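Local structure of fructose-bisphosphate aldolase (Thermus caldophilus, 2FJK) at residues A[45-50]-A[249-254]; A[20-25]-A[293-298]; A[106-111]-A[162-167]. The protein belongs to the class II fructose-bisphosphate aldolases, metabolic enzymes of the TIM-barrel clan, and is modelled here with 1,3-dihydroxyacetonephosphate in its pocket. One frame throughout, in Å; residues are numbered along the deposited sequence.

Contact 1: residues A[45-50]-A[249-254]; sequences ILALSE and KINTDT. With 13P (1,3-dihydroxyacetonephosphate), chain E.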
loop_
_atom_site.group_PDB
_atom_site.type_symbol
_atom_site.label_atom_id
_atom_site.label_comp_id
_atom_site.label_asym_id
_atom_site.label_seq_id
_atom_site.Cartn_x
_atom_site.Cartn_y
_atom_site.Cartn_z
ATOM N N ILE A 45 20.365 4.694 1.001
ATOM C CA ILE A 45 19.992 3.735 -0.025
ATOM C C ILE A 45 19.795 2.362 0.602
ATOM O O ILE A 45 20.670 1.865 1.313
ATOM C CB ILE A 45 21.086 3.614 -1.111
ATOM C CG1 ILE A 45 21.172 4.916 -1.912
ATOM C CG2 ILE A 45 20.771 2.458 -2.052
ATOM C CD1 ILE A 45 22.280 4.924 -2.950
ATOM N N LEU A 46 18.637 1.761 0.360
ATOM C CA LEU A 46 18.368 0.420 0.866
ATOM C C LEU A 46 18.760 -0.545 -0.260
ATOM O O LEU A 46 18.170 -0.535 -1.344
ATOM C CB LEU A 46 16.889 0.273 1.237
ATOM C CG LEU A 46 16.461 1.130 2.432
ATOM C CD1 LEU A 46 15.027 0.833 2.819
ATOM C CD2 LEU A 46 17.365 0.821 3.596
ATOM N N ALA A 47 19.781 -1.356 -0.008
ATOM C CA ALA A 47 20.268 -2.302 -1.005
ATOM C C ALA A 47 19.792 -3.719 -0.744
ATOM O O ALA A 47 19.858 -4.218 0.380
ATOM C CB ALA A 47 21.808 -2.270 -1.056
ATOM N N LEU A 48 19.295 -4.360 -1.789
ATOM C CA LEU A 48 18.842 -5.725 -1.666
ATOM C C LEU A 48 19.462 -6.598 -2.745
ATOM O O LEU A 48 19.178 -6.433 -3.922
ATOM C CB LEU A 48 17.323 -5.808 -1.769
ATOM C CG LEU A 48 16.493 -5.390 -0.559
ATOM C CD1 LEU A 48 16.481 -3.865 -0.431
ATOM C CD2 LEU A 48 15.081 -5.930 -0.734
ATOM N N SER A 49 20.296 -7.543 -2.336
ATOM C CA SER A 49 20.923 -8.450 -3.289
ATOM C C SER A 49 19.829 -9.372 -3.801
ATOM O O SER A 49 18.659 -9.259 -3.407
ATOM C CB SER A 49 21.987 -9.287 -2.586
ATOM O OG SER A 49 21.366 -10.174 -1.660
ATOM N N GLU A 50 20.203 -10.288 -4.684
ATOM C CA GLU A 50 19.251 -11.250 -5.207
ATOM C C GLU A 50 18.981 -12.254 -4.092
ATOM O O GLU A 50 17.904 -12.864 -4.032
ATOM C CB GLU A 50 19.824 -11.942 -6.444
ATOM C CG GLU A 50 19.188 -11.456 -7.739
ATOM C CD GLU A 50 19.930 -11.929 -8.968
ATOM O OE1 GLU A 50 20.333 -13.109 -9.003
ATOM O OE2 GLU A 50 20.106 -11.124 -9.905
ATOM N N LYS A 249 28.588 6.883 -3.874
ATOM C CA LYS A 249 27.805 5.822 -3.252
ATOM C C LYS A 249 28.712 4.722 -2.721
ATOM O O LYS A 249 29.549 4.179 -3.450
ATOM C CB LYS A 249 26.822 5.226 -4.256
ATOM C CG LYS A 249 26.243 3.892 -3.810
ATOM C CD LYS A 249 25.270 3.330 -4.838
ATOM C CE LYS A 249 24.818 1.927 -4.435
ATOM N NZ LYS A 249 23.704 1.458 -5.289
ATOM N N ILE A 250 28.530 4.387 -1.448
ATOM C CA ILE A 250 29.346 3.374 -0.807
ATOM C C ILE A 250 28.495 2.265 -0.198
ATOM O O ILE A 250 27.624 2.513 0.643
ATOM C CB ILE A 250 30.215 4.011 0.284
ATOM C CG1 ILE A 250 30.886 5.267 -0.274
ATOM C CG2 ILE A 250 31.272 3.034 0.743
ATOM C CD1 ILE A 250 31.640 6.059 0.753
ATOM N N ASN A 251 28.758 1.036 -0.626
ATOM C CA ASN A 251 28.020 -0.119 -0.138
ATOM C C ASN A 251 28.653 -0.752 1.096
ATOM O O ASN A 251 29.870 -0.938 1.159
ATOM C CB ASN A 251 27.913 -1.158 -1.248
ATOM C CG ASN A 251 26.632 -1.032 -2.053
ATOM O OD1 ASN A 251 25.678 -1.793 -1.847
ATOM N ND2 ASN A 251 26.601 -0.075 -2.977
ATOM N N THR A 252 27.810 -1.090 2.071
ATOM C CA THR A 252 28.246 -1.728 3.320
ATOM C C THR A 252 27.319 -2.892 3.641
ATOM O O THR A 252 26.105 -2.710 3.754
ATOM C CB THR A 252 28.191 -0.754 4.513
ATOM O OG1 THR A 252 28.946 0.416 4.203
ATOM C CG2 THR A 252 28.771 -1.410 5.772
ATOM N N ASP A 253 27.891 -4.081 3.811
ATOM C CA ASP A 253 27.098 -5.269 4.095
ATOM C C ASP A 253 27.726 -6.104 5.215
ATOM O O ASP A 253 27.112 -6.304 6.258
ATOM C CB ASP A 253 26.963 -6.095 2.805
ATOM C CG ASP A 253 26.098 -7.323 2.972
ATOM O OD1 ASP A 253 25.494 -7.499 4.046
ATOM O OD2 ASP A 253 26.020 -8.118 2.012
ATOM N N THR A 254 28.944 -6.589 4.984
ATOM C CA THR A 254 29.671 -7.388 5.970
ATOM C C THR A 254 29.674 -6.772 7.385
ATOM O O THR A 254 29.407 -7.465 8.368
ATOM C CB THR A 254 31.150 -7.593 5.539
ATOM O OG1 THR A 254 31.204 -8.417 4.368
ATOM C CG2 THR A 254 31.950 -8.244 6.656
HETATM P P 13P E . 30.946 -5.889 1.817
HETATM O O1P 13P E . 30.981 -7.482 2.007
HETATM O O2P 13P E . 32.452 -5.402 1.843
HETATM O O3P 13P E . 30.167 -5.249 3.007
HETATM O O1 13P E . 30.222 -5.563 0.421
HETATM C C1 13P E . 29.429 -4.382 0.320
HETATM C C2 13P E . 29.136 -4.221 -1.150
HETATM O O2 13P E . 30.065 -4.243 -1.954
HETATM C C3 13P E . 27.704 -4.033 -1.648
HETATM O O3 13P E . 27.670 -4.024 -3.071
#

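Contact 2: residues A[20-25]-A[293-298]; sequences GAFNTN and KSRMEL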
loop_
_atom_site.group_PDB
_atom_site.type_symbol
_atom_site.label_atom_id
_atom_site.label_comp_id
_atom_site.label_asym_id
_atom_site.label_seq_id
_atom_site.Cartn_x
_atom_site.Cartn_y
_atom_site.Cartn_z
ATOM N N GLY A 20 25.545 6.414 1.915
ATOM C CA GLY A 20 25.667 4.998 2.209
ATOM C C GLY A 20 24.557 4.119 1.664
ATOM O O GLY A 20 23.379 4.477 1.713
ATOM N N ALA A 21 24.942 2.973 1.112
ATOM C CA ALA A 21 23.987 2.000 0.600
ATOM C C ALA A 21 24.183 0.863 1.590
ATOM O O ALA A 21 25.317 0.455 1.853
ATOM C CB ALA A 21 24.355 1.556 -0.823
ATOM N N PHE A 22 23.090 0.376 2.164
ATOM C CA PHE A 22 23.184 -0.686 3.147
ATOM C C PHE A 22 22.289 -1.865 2.810
ATOM O O PHE A 22 21.096 -1.700 2.532
ATOM C CB PHE A 22 22.834 -0.148 4.533
ATOM C CG PHE A 22 23.646 1.052 4.941
ATOM C CD1 PHE A 22 23.292 2.327 4.512
ATOM C CD2 PHE A 22 24.770 0.904 5.746
ATOM C CE1 PHE A 22 24.044 3.444 4.879
ATOM C CE2 PHE A 22 25.533 2.015 6.120
ATOM C CZ PHE A 22 25.167 3.288 5.683
ATOM N N ASN A 23 22.875 -3.055 2.843
ATOM C CA ASN A 23 22.148 -4.277 2.528
ATOM C C ASN A 23 21.219 -4.661 3.656
ATOM O O ASN A 23 21.565 -4.528 4.827
ATOM C CB ASN A 23 23.131 -5.416 2.245
ATOM C CG ASN A 23 23.846 -5.228 0.945
ATOM O OD1 ASN A 23 23.337 -5.594 -0.123
ATOM N ND2 ASN A 23 25.025 -4.629 1.009
ATOM N N THR A 24 20.031 -5.128 3.283
ATOM C CA THR A 24 19.017 -5.537 4.247
ATOM C C THR A 24 18.453 -6.864 3.806
ATOM O O THR A 24 18.373 -7.131 2.614
ATOM C CB THR A 24 17.814 -4.594 4.278
ATOM O OG1 THR A 24 18.256 -3.237 4.253
ATOM C CG2 THR A 24 16.992 -4.859 5.526
ATOM N N ASN A 25 18.020 -7.664 4.767
ATOM C CA ASN A 25 17.433 -8.958 4.472
ATOM C C ASN A 25 16.136 -9.206 5.250
ATOM O O ASN A 25 15.424 -10.167 4.981
ATOM C CB ASN A 25 18.465 -10.058 4.732
ATOM C CG ASN A 25 19.442 -10.206 3.574
ATOM O OD1 ASN A 25 19.147 -10.883 2.595
ATOM N ND2 ASN A 25 20.596 -9.546 3.669
ATOM N N LYS A 293 25.126 4.514 11.556
ATOM C CA LYS A 293 25.350 5.902 11.946
ATOM C C LYS A 293 26.803 6.306 11.757
ATOM O O LYS A 293 27.086 7.265 11.040
ATOM C CB LYS A 293 24.911 6.128 13.400
ATOM C CG LYS A 293 23.401 6.241 13.558
ATOM C CD LYS A 293 22.954 6.174 15.007
ATOM C CE LYS A 293 23.565 7.277 15.856
ATOM N NZ LYS A 293 23.244 7.089 17.302
ATOM N N SER A 294 27.725 5.574 12.376
ATOM C CA SER A 294 29.140 5.915 12.233
ATOM C C SER A 294 29.533 5.894 10.752
ATOM O O SER A 294 30.336 6.712 10.291
ATOM C CB SER A 294 30.020 4.960 13.051
ATOM O OG SER A 294 29.881 3.612 12.646
ATOM N N ARG A 295 28.935 4.968 10.011
ATOM C CA ARG A 295 29.187 4.838 8.580
ATOM C C ARG A 295 28.819 6.154 7.894
ATOM O O ARG A 295 29.559 6.666 7.050
ATOM C CB ARG A 295 28.324 3.710 8.019
ATOM C CG ARG A 295 28.911 3.007 6.839
ATOM C CD ARG A 295 30.252 2.402 7.196
ATOM N NE ARG A 295 30.789 1.688 6.054
ATOM C CZ ARG A 295 32.077 1.446 5.859
ATOM N NH1 ARG A 295 32.985 1.863 6.734
ATOM N NH2 ARG A 295 32.450 0.796 4.775
HETATM N N MSE A 296 27.654 6.688 8.254
HETATM C CA MSE A 296 27.192 7.949 7.686
HETATM C C MSE A 296 28.109 9.103 8.113
HETATM O O MSE A 296 28.265 10.068 7.370
HETATM C CB MSE A 296 25.748 8.226 8.112
HETATM C CG MSE A 296 24.767 7.179 7.614
HETATM SE SE MSE A 296 22.995 7.374 8.337
HETATM C CE MSE A 296 23.183 6.449 9.981
ATOM N N GLU A 297 28.707 9.006 9.301
ATOM C CA GLU A 297 29.635 10.038 9.771
ATOM C C GLU A 297 30.883 10.022 8.898
ATOM O O GLU A 297 31.423 11.059 8.548
ATOM C CB GLU A 297 30.078 9.786 11.207
ATOM C CG GLU A 297 29.041 10.033 12.266
ATOM C CD GLU A 297 29.646 9.979 13.653
ATOM O OE1 GLU A 297 30.241 8.936 14.005
ATOM O OE2 GLU A 297 29.534 10.983 14.390
ATOM N N LEU A 298 31.345 8.824 8.569
ATOM C CA LEU A 298 32.528 8.661 7.739
ATOM C C LEU A 298 32.253 9.123 6.311
ATOM O O LEU A 298 33.129 9.676 5.650
ATOM C CB LEU A 298 32.960 7.193 7.742
ATOM C CG LEU A 298 34.120 6.780 6.833
ATOM C CD1 LEU A 298 35.385 7.551 7.219
ATOM C CD2 LEU A 298 34.339 5.277 6.958
#

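Contact 3: residues A[106-111]-A[162-167]; sequences EDFETN and MERTGA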
loop_
_atom_site.group_PDB
_atom_site.type_symbol
_atom_site.label_atom_id
_atom_site.label_comp_id
_atom_site.label_asym_id
_atom_site.label_seq_id
_atom_site.Cartn_x
_atom_site.Cartn_y
_atom_site.Cartn_z
ATOM N N GLU A 106 31.982 -10.386 -18.107
ATOM C CA GLU A 106 31.855 -10.607 -19.551
ATOM C C GLU A 106 32.724 -9.628 -20.333
ATOM O O GLU A 106 33.146 -8.595 -19.803
ATOM C CB GLU A 106 30.395 -10.436 -19.981
ATOM C CG GLU A 106 29.443 -11.426 -19.338
ATOM C CD GLU A 106 29.174 -12.612 -20.227
ATOM O OE1 GLU A 106 30.050 -12.953 -21.043
ATOM O OE2 GLU A 106 28.089 -13.209 -20.104
ATOM N N ASP A 107 32.992 -9.949 -21.597
ATOM C CA ASP A 107 33.800 -9.056 -22.418
ATOM C C ASP A 107 33.058 -7.731 -22.534
ATOM O O ASP A 107 31.853 -7.657 -22.267
ATOM C CB ASP A 107 34.056 -9.658 -23.807
ATOM C CG ASP A 107 32.818 -10.281 -24.410
ATOM O OD1 ASP A 107 31.750 -9.656 -24.306
ATOM O OD2 ASP A 107 32.914 -11.388 -24.994
ATOM N N PHE A 108 33.779 -6.688 -22.929
ATOM C CA PHE A 108 33.204 -5.355 -23.051
ATOM C C PHE A 108 31.908 -5.251 -23.854
ATOM O O PHE A 108 30.946 -4.637 -23.400
ATOM C CB PHE A 108 34.228 -4.393 -23.654
ATOM C CG PHE A 108 33.881 -2.941 -23.460
ATOM C CD1 PHE A 108 33.991 -2.351 -22.206
ATOM C CD2 PHE A 108 33.449 -2.166 -24.532
ATOM C CE1 PHE A 108 33.683 -1.011 -22.019
ATOM C CE2 PHE A 108 33.135 -0.820 -24.357
ATOM C CZ PHE A 108 33.253 -0.240 -23.098
ATOM N N GLU A 109 31.880 -5.831 -25.047
ATOM C CA GLU A 109 30.685 -5.752 -25.885
ATOM C C GLU A 109 29.462 -6.408 -25.260
ATOM O O GLU A 109 28.352 -5.886 -25.370
ATOM C CB GLU A 109 30.947 -6.366 -27.267
ATOM C CG GLU A 109 31.868 -5.542 -28.171
ATOM C CD GLU A 109 31.349 -4.136 -28.411
ATOM O OE1 GLU A 109 30.167 -3.994 -28.787
ATOM O OE2 GLU A 109 32.127 -3.175 -28.229
ATOM N N THR A 110 29.653 -7.553 -24.615
ATOM C CA THR A 110 28.532 -8.240 -23.976
ATOM C C THR A 110 28.051 -7.461 -22.752
ATOM O O THR A 110 26.859 -7.424 -22.465
ATOM C CB THR A 110 28.920 -9.668 -23.554
ATOM O OG1 THR A 110 29.367 -10.392 -24.709
ATOM C CG2 THR A 110 27.716 -10.404 -22.946
ATOM N N ASN A 111 28.986 -6.837 -22.038
ATOM C CA ASN A 111 28.658 -6.057 -20.851
ATOM C C ASN A 111 27.791 -4.902 -21.323
ATOM O O ASN A 111 26.677 -4.707 -20.833
ATOM C CB ASN A 111 29.931 -5.508 -20.201
ATOM C CG ASN A 111 29.685 -4.937 -18.814
ATOM O OD1 ASN A 111 28.559 -4.592 -18.460
ATOM N ND2 ASN A 111 30.751 -4.820 -18.025
HETATM N N MSE A 162 30.037 4.011 -20.240
HETATM C CA MSE A 162 28.970 4.895 -19.788
HETATM C C MSE A 162 28.225 5.595 -20.929
HETATM O O MSE A 162 27.028 5.848 -20.828
HETATM C CB MSE A 162 29.538 5.935 -18.818
HETATM C CG MSE A 162 29.882 5.357 -17.455
HETATM SE SE MSE A 162 28.324 4.564 -16.615
HETATM C CE MSE A 162 27.741 6.111 -15.602
ATOM N N GLU A 163 28.924 5.913 -22.013
ATOM C CA GLU A 163 28.271 6.566 -23.138
ATOM C C GLU A 163 27.455 5.584 -23.987
ATOM O O GLU A 163 26.326 5.887 -24.372
ATOM C CB GLU A 163 29.307 7.300 -23.998
ATOM C CG GLU A 163 29.824 8.583 -23.348
ATOM C CD GLU A 163 30.967 9.238 -24.117
ATOM O OE1 GLU A 163 31.349 10.374 -23.757
ATOM O OE2 GLU A 163 31.489 8.620 -25.070
ATOM N N ARG A 164 28.011 4.407 -24.265
ATOM C CA ARG A 164 27.307 3.412 -25.077
ATOM C C ARG A 164 26.083 2.862 -24.343
ATOM O O ARG A 164 25.106 2.450 -24.970
ATOM C CB ARG A 164 28.251 2.273 -25.466
ATOM C CG ARG A 164 29.610 2.735 -25.963
ATOM C CD ARG A 164 30.209 1.737 -26.938
ATOM N NE ARG A 164 29.202 0.834 -27.488
ATOM C CZ ARG A 164 29.460 -0.392 -27.928
ATOM N NH1 ARG A 164 30.696 -0.865 -27.885
ATOM N NH2 ARG A 164 28.479 -1.141 -28.412
ATOM N N THR A 165 26.148 2.828 -23.016
ATOM C CA THR A 165 25.015 2.375 -22.214
ATOM C C THR A 165 24.425 3.666 -21.653
ATOM O O THR A 165 25.102 4.689 -21.616
ATOM C CB THR A 165 25.450 1.483 -21.028
ATOM O OG1 THR A 165 26.155 2.275 -20.063
ATOM C CG2 THR A 165 26.345 0.358 -21.503
ATOM N N GLY A 166 23.173 3.642 -21.225
ATOM C CA GLY A 166 22.606 4.860 -20.672
ATOM C C GLY A 166 22.706 4.872 -19.156
ATOM O O GLY A 166 21.991 5.620 -18.490
ATOM N N ALA A 167 23.598 4.052 -18.606
ATOM C CA ALA A 167 23.746 3.967 -17.156
ATOM C C ALA A 167 23.874 5.337 -16.483
ATOM O O ALA A 167 24.385 6.292 -17.068
ATOM C CB ALA A 167 24.934 3.081 -16.797
#

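Contact 1: residues A[45-50]-A[249-254]
The carboxamide of Asn251 comes up to Ala47 with its oxygen and lies between two neighbours. Over one face sits the 1,3-dihydroxyacetonephosphate, its O3 3.3 Å from Asn251 CG; on the opposite face is the methyl of Ala21, from the strand that runs between the two segments. At the oxygen end of the amide, Asn251 OD1 comes within 4.0 Å of Ala47 CB, a plain van der Waals touch. Two residues earlier on both strands, Ile45 and Lys249 meet at about a right angle: Ile45 CD1 rests against the middle of the lysine chain, 3.9 Å from Lys249 CD. The lysine runs extended from a CG set anti to its backbone N (chi1 165°), carrying its buried ammonium past Ile45 to a salt bridge with Glu130 and a hydrogen bond to His78.

All four side chains point into the interior of a TIM barrel. Strands 44-47 and 247-252 are both hydrogen-bonded to strand 19-23, so they meet through inward-facing side chains rather than backbone.

Beyond the strand end, the chain turns into helix 254-270 and grips the phosphate. Asp253 N and Thr254 N both donate to ligand O3P, each at 2.7 Å, while Thr254 OG1 donates to ligand O1P at 2.5 Å. The N-terminus of this helix therefore faces the phosphate, and its dipole would be expected to favour the negative charge. Asp253 holds the N-cap position without a side-chain capping bond; its OD2 forms a salt bridge with Arg257. On the other segment, Ser49 OG caps helix 50-68 through Ala52 N.

Contact 2: residues A[20-25]-A[293-298]
Arg295 lays the root of its side chain against the Phe22 ring, where helix 277-299 packs on the outer side of strand 19-23 in the TIM barrel. Its CB comes first, in the plane of the ring and at its edge, 3.8 Å from Phe22 CE2. Arg295 CG follows at the same edge and makes the closer approach, 3.6 Å to Phe22 CE2. The chain then bends at chi2 (59°), so CD and the guanidinium leave the ring instead of stacking on it; the two planes stand 70° apart. Arg295 NE goes on to a hydrogen bond with Thr252 OG1 on the adjacent strand 247-252, and NH2 makes a weak one to the backbone oxygen of Ala210. The side chain of Arg295 lies about 7 Å from the bound 1,3-dihydroxyacetonephosphate, and the aliphatic part of the chain does the packing while its polar end ties the helix to a pocket-lining strand.

Phe22 reaches the helix from between Val44 and Thr252, which its side chain also touches. Next to the arginine on the helix, Met296, modelled as selenomethionine, adds an apolar contact: its CG approaches the ring obliquely, 4.4 Å from Phe22 CZ.

Contact 3: residues A[106-111]-A[162-167]
Phe108 and Glu109 both reach Arg164, but from different surroundings. Phe108 forms the more enclosed part: its ring packs on Glu157 and Ile160 of helix 155-164 and on Leu133 of the strand beneath, while Arg164 NH1 stands obliquely to it, 4.3 Å from Phe108 CE2. Deeper still, Thr165, the first residue to leave that helix, packs on Val112 and Thr115.

The solvent side is a salt bridge between two exposed residues. Arg164 NH1 donates to Glu109 OE2 at 2.7 Å, close to the guanidinium plane but somewhat out of the carboxylate plane, on the syn side of OE2. Glu109 OE1 receives two weak bonds, from Arg164 NH1 and NH2, each 3.3 Å long. The two planes are inclined by 25°. A bend at chi2 (-58°) folds the glutamate across to its partner.

Helix 108-124 starts here: Asp107 is its N-cap, and Asp107 OD1 accepts from Thr110 N at 3.0 Å and from Thr110 OG1. Glu109 thus sits in a first helical turn and Arg164 in a last one, placements that probably suit their charges. The two helices follow adjacent parallel strands, 98-101 and 128-133, an arrangement typical of the outer helical layer of a TIM barrel.

Overall arrangement
Contacts 1 and 2 are buried and share a sheet: strand 19-23 of contact 2 lies between the two strands of contact 1, with Ile250 O 2.8 Å from Ala21 N and Phe22 O 2.9 Å from Ala47 N. They use its two sides. Contact 1 looks into the barrel, where polar groups are buried and the ligand is held; contact 2 looks outward, with mostly hydrocarbon against a helix. Contact 3 is a surface pairing of two helices, its centre about 22 Å from that of contact 1 and 29 Å from that of contact 2, and there an exposed salt bridge spans the helices. Of the three, only contact 3 pairs opposite charges across its two segments.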